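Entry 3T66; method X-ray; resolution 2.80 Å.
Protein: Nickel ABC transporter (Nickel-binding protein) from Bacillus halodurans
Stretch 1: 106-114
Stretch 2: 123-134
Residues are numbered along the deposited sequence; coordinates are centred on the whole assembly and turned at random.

Stretch 1, residues 106-114: IENALKIDE
Stretch 2 (123-134) HITTKEPFPEFI

How a helix hands its chain over to a β-strand, and how an antiparallel partner accommodates a bulge in that strand, is well illustrated by this nickel-binding protein. In residues 106-114 the end of a helix, 106-110, is held by the bond from Leu-110 N to Ile-106 O (3.1 Å). Lys-111 then leaves helical geometry with positive phi (55/45), and residues 112-114 form a strand. Its partner, 123-126, runs broadly antiparallel, the N-to-C directions making 126° and the axes approaching to 4.4 Å.

Along the second stretch, His-123 (-125/117) and Ile-124 (-123/137) are extended. Ile-124 CA lies 3.5 Å from Glu-114 O in a CA-H...O contact, and its side chain (chi1 m, chi2 t) brings CG2 within 4.0 Å of Ile-112 CD1, an apolar pairing.

Thr-125 (-124/123, chi1 m) is the hub. It forms an antiparallel hydrogen-bonded pair with Glu-114 (-153/159), CA to CA 5.2 Å: Thr-125 N donates to Glu-114 O at 3.1 Å, and Glu-114 N returns a bond to Thr-125 O, also at 3.1 Å. The two side chains share a sheet face, CB to CB 4.4 Å. Thr-125 O also accepts a weak bond from Asp-113 N at 2.7 Å, its N-H...O angle only 119°. Two successive amides thus converge on one carbonyl, the signature of a β-bulge; Asp-113, at -68/-45, departs from extended geometry, and the register shifts by one.

Beyond the bulge, Thr-126 (-86/160, chi1 p) faces Ile-112 (-92/112) as a non-hydrogen-bonded pair, CA to CA 4.3 Å, with diverging side chains. Thr-126 CA also approaches Lys-111 O to 3.0 Å, while Thr-126 OG1 donates to Glu-128 O at 2.8 Å, tying down the chain as it leaves the strand.

Lys-127 (-53/-37) N donates to Lys-111 O at 2.8 Å, fastening the helix exit. Its long side chain (chi1 m, chi3 and chi4 t) lies along the first stretch, with CD 4.2 Å from Lys-111 CB and CE 3.9 Å from Ile-112 O.

After Glu-128 and Pro-129, a type I turn spans Phe-130 to Phe-133, closed by Phe-133 N to Phe-130 O at 2.9 Å. Phe-130 (chi1 t) points toward the first stretch; its CE1 meets Ala-109 O at 3.1 Å and Leu-110 O at 3.3 Å, both at the ring edge, where aromatic hydrogens carry partial positive charge. Phe-133 (chi1 t, chi2 75°) likewise presents its edge to Leu-110 O, 3.4 Å from CD1, while its CE1 packs 3.7 Å from Ile-112 CD1.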

# COMPACT_ATOMS: atom_id res chain seq x y z
N ILE A 106 -10.63 14.07 1.32
CA ILE A 106 -10.60 14.22 -0.10
C ILE A 106 -10.33 15.67 -0.47
O ILE A 106 -9.56 15.93 -1.39
CB ILE A 106 -11.88 13.79 -0.74
CG1 ILE A 106 -12.18 12.34 -0.41
CG2 ILE A 106 -11.78 13.85 -2.21
CD1 ILE A 106 -13.60 11.91 -0.77
N GLU A 107 -10.95 16.61 0.24
CA GLU A 107 -10.78 18.03 -0.12
C GLU A 107 -9.33 18.44 0.01
O GLU A 107 -8.78 19.13 -0.89
CB GLU A 107 -11.66 18.97 0.71
CG GLU A 107 -11.79 20.44 0.14
CD GLU A 107 -12.66 21.40 1.01
OE1 GLU A 107 -12.85 22.58 0.59
OE2 GLU A 107 -13.17 20.99 2.09
N ASN A 108 -8.72 18.02 1.11
CA ASN A 108 -7.38 18.48 1.44
C ASN A 108 -6.29 17.77 0.68
O ASN A 108 -5.14 18.19 0.72
CB ASN A 108 -7.12 18.34 2.91
CG ASN A 108 -7.81 19.41 3.74
OD1 ASN A 108 -8.40 20.36 3.23
ND2 ASN A 108 -7.74 19.24 5.05
N ALA A 109 -6.65 16.68 0.01
CA ALA A 109 -5.67 15.80 -0.68
C ALA A 109 -5.66 16.08 -2.17
O ALA A 109 -4.62 15.95 -2.82
CB ALA A 109 -6.01 14.35 -0.45
N LEU A 110 -6.82 16.43 -2.72
CA LEU A 110 -6.89 16.61 -4.14
C LEU A 110 -6.38 17.97 -4.52
O LEU A 110 -5.85 18.11 -5.61
CB LEU A 110 -8.29 16.37 -4.63
CG LEU A 110 -8.77 14.92 -4.56
CD1 LEU A 110 -10.04 14.78 -5.40
CD2 LEU A 110 -7.70 13.86 -4.99
N LYS A 111 -6.48 18.93 -3.60
CA LYS A 111 -6.08 20.33 -3.84
C LYS A 111 -6.73 20.99 -5.07
O LYS A 111 -6.11 21.73 -5.81
CB LYS A 111 -4.54 20.51 -3.81
N ILE A 112 -8.01 20.83 -5.25
CA ILE A 112 -8.61 21.40 -6.42
C ILE A 112 -9.18 22.80 -6.29
O ILE A 112 -10.11 23.01 -5.58
CB ILE A 112 -9.76 20.53 -6.82
CG1 ILE A 112 -9.32 19.09 -6.82
CG2 ILE A 112 -10.28 20.94 -8.12
CD1 ILE A 112 -9.66 18.38 -8.02
N ASP A 113 -8.58 23.77 -6.95
CA ASP A 113 -9.18 25.08 -7.04
C ASP A 113 -10.44 25.21 -7.87
O ASP A 113 -11.38 25.81 -7.44
CB ASP A 113 -8.18 26.07 -7.57
CG ASP A 113 -8.38 27.42 -7.01
OD1 ASP A 113 -9.37 28.06 -7.35
OD2 ASP A 113 -7.55 27.86 -6.21
N GLU A 114 -10.46 24.63 -9.04
CA GLU A 114 -11.56 24.83 -9.95
C GLU A 114 -11.70 23.66 -10.85
O GLU A 114 -10.79 22.92 -11.04
CB GLU A 114 -11.32 26.06 -10.79
N HIS A 123 -11.17 20.54 -17.29
CA HIS A 123 -10.04 21.43 -17.00
C HIS A 123 -9.96 21.63 -15.51
O HIS A 123 -10.91 22.16 -14.92
CB HIS A 123 -10.24 22.76 -17.71
CG HIS A 123 -10.38 22.59 -19.18
ND1 HIS A 123 -9.30 22.66 -20.04
CD2 HIS A 123 -11.46 22.26 -19.94
CE1 HIS A 123 -9.71 22.41 -21.28
NE2 HIS A 123 -11.01 22.16 -21.24
N ILE A 124 -8.88 21.19 -14.88
CA ILE A 124 -8.85 21.21 -13.44
C ILE A 124 -7.66 22.04 -13.06
O ILE A 124 -6.61 21.94 -13.67
CB ILE A 124 -8.77 19.79 -12.85
CG1 ILE A 124 -10.15 19.13 -12.85
CG2 ILE A 124 -8.30 19.82 -11.44
CD1 ILE A 124 -10.09 17.61 -12.73
N THR A 125 -7.84 22.89 -12.07
CA THR A 125 -6.75 23.77 -11.65
C THR A 125 -6.61 23.47 -10.23
O THR A 125 -7.58 23.57 -9.50
CB THR A 125 -7.08 25.27 -11.82
OG1 THR A 125 -7.37 25.52 -13.20
CG2 THR A 125 -5.93 26.13 -11.46
N THR A 126 -5.41 23.07 -9.83
CA THR A 126 -5.11 22.75 -8.45
C THR A 126 -4.73 24.07 -7.77
O THR A 126 -4.33 25.04 -8.44
CB THR A 126 -3.95 21.78 -8.40
OG1 THR A 126 -2.92 22.28 -9.23
CG2 THR A 126 -4.34 20.46 -8.96
N LYS A 127 -4.80 24.12 -6.44
CA LYS A 127 -4.54 25.38 -5.74
C LYS A 127 -3.19 26.03 -6.12
O LYS A 127 -3.06 27.32 -6.33
CB LYS A 127 -4.70 25.16 -4.26
CG LYS A 127 -6.21 25.05 -3.94
CD LYS A 127 -6.57 24.06 -2.81
CE LYS A 127 -8.05 24.15 -2.46
NZ LYS A 127 -8.24 23.38 -1.21
N GLU A 128 -2.28 25.07 -6.30
CA GLU A 128 -0.85 25.22 -6.54
C GLU A 128 -0.35 24.03 -7.37
O GLU A 128 -0.95 22.96 -7.36
CB GLU A 128 -0.10 25.16 -5.20
CG GLU A 128 -0.21 23.80 -4.45
CD GLU A 128 0.41 23.85 -3.04
OE1 GLU A 128 1.26 22.99 -2.72
OE2 GLU A 128 0.05 24.74 -2.23
N PRO A 129 0.81 24.19 -8.01
CA PRO A 129 1.36 23.09 -8.77
C PRO A 129 1.40 21.81 -7.93
O PRO A 129 2.02 21.77 -6.86
CB PRO A 129 2.79 23.56 -9.08
CG PRO A 129 2.73 25.06 -8.97
CD PRO A 129 1.78 25.29 -7.85
N PHE A 130 0.74 20.78 -8.44
CA PHE A 130 0.58 19.51 -7.76
C PHE A 130 1.01 18.40 -8.73
O PHE A 130 0.19 17.83 -9.45
CB PHE A 130 -0.89 19.37 -7.37
CG PHE A 130 -1.18 18.26 -6.40
CD1 PHE A 130 -2.48 18.01 -5.99
CD2 PHE A 130 -0.17 17.44 -5.92
CE1 PHE A 130 -2.77 17.00 -5.07
CE2 PHE A 130 -0.46 16.41 -5.00
CZ PHE A 130 -1.76 16.20 -4.59
N PRO A 131 2.31 18.13 -8.79
CA PRO A 131 2.81 17.19 -9.76
C PRO A 131 2.21 15.85 -9.53
O PRO A 131 2.04 15.10 -10.48
CB PRO A 131 4.28 17.10 -9.42
CG PRO A 131 4.60 18.41 -8.89
CD PRO A 131 3.39 18.86 -8.11
N GLU A 132 1.87 15.53 -8.30
CA GLU A 132 1.39 14.20 -8.07
C GLU A 132 -0.11 14.16 -8.06
O GLU A 132 -0.69 13.21 -7.56
CB GLU A 132 2.03 13.56 -6.85
CG GLU A 132 2.28 14.45 -5.64
CD GLU A 132 3.57 15.32 -5.69
OE1 GLU A 132 4.57 14.99 -4.99
OE2 GLU A 132 3.54 16.36 -6.40
N PHE A 133 -0.73 15.17 -8.67
CA PHE A 133 -2.20 15.29 -8.68
C PHE A 133 -2.91 14.03 -9.25
O PHE A 133 -3.78 13.51 -8.59
CB PHE A 133 -2.69 16.61 -9.34
CG PHE A 133 -4.18 16.64 -9.65
CD1 PHE A 133 -5.11 16.81 -8.64
CD2 PHE A 133 -4.64 16.43 -10.92
CE1 PHE A 133 -6.50 16.77 -8.90
CE2 PHE A 133 -6.04 16.40 -11.19
CZ PHE A 133 -6.96 16.56 -10.18
N ILE A 134 -2.55 13.54 -10.44
CA ILE A 134 -3.27 12.42 -11.06
C ILE A 134 -3.33 11.21 -10.17
O ILE A 134 -4.40 10.64 -9.98
CB ILE A 134 -2.75 12.04 -12.46
CG1 ILE A 134 -3.11 13.13 -13.47
CG2 ILE A 134 -3.41 10.75 -12.97
CD1 ILE A 134 -4.52 13.68 -13.34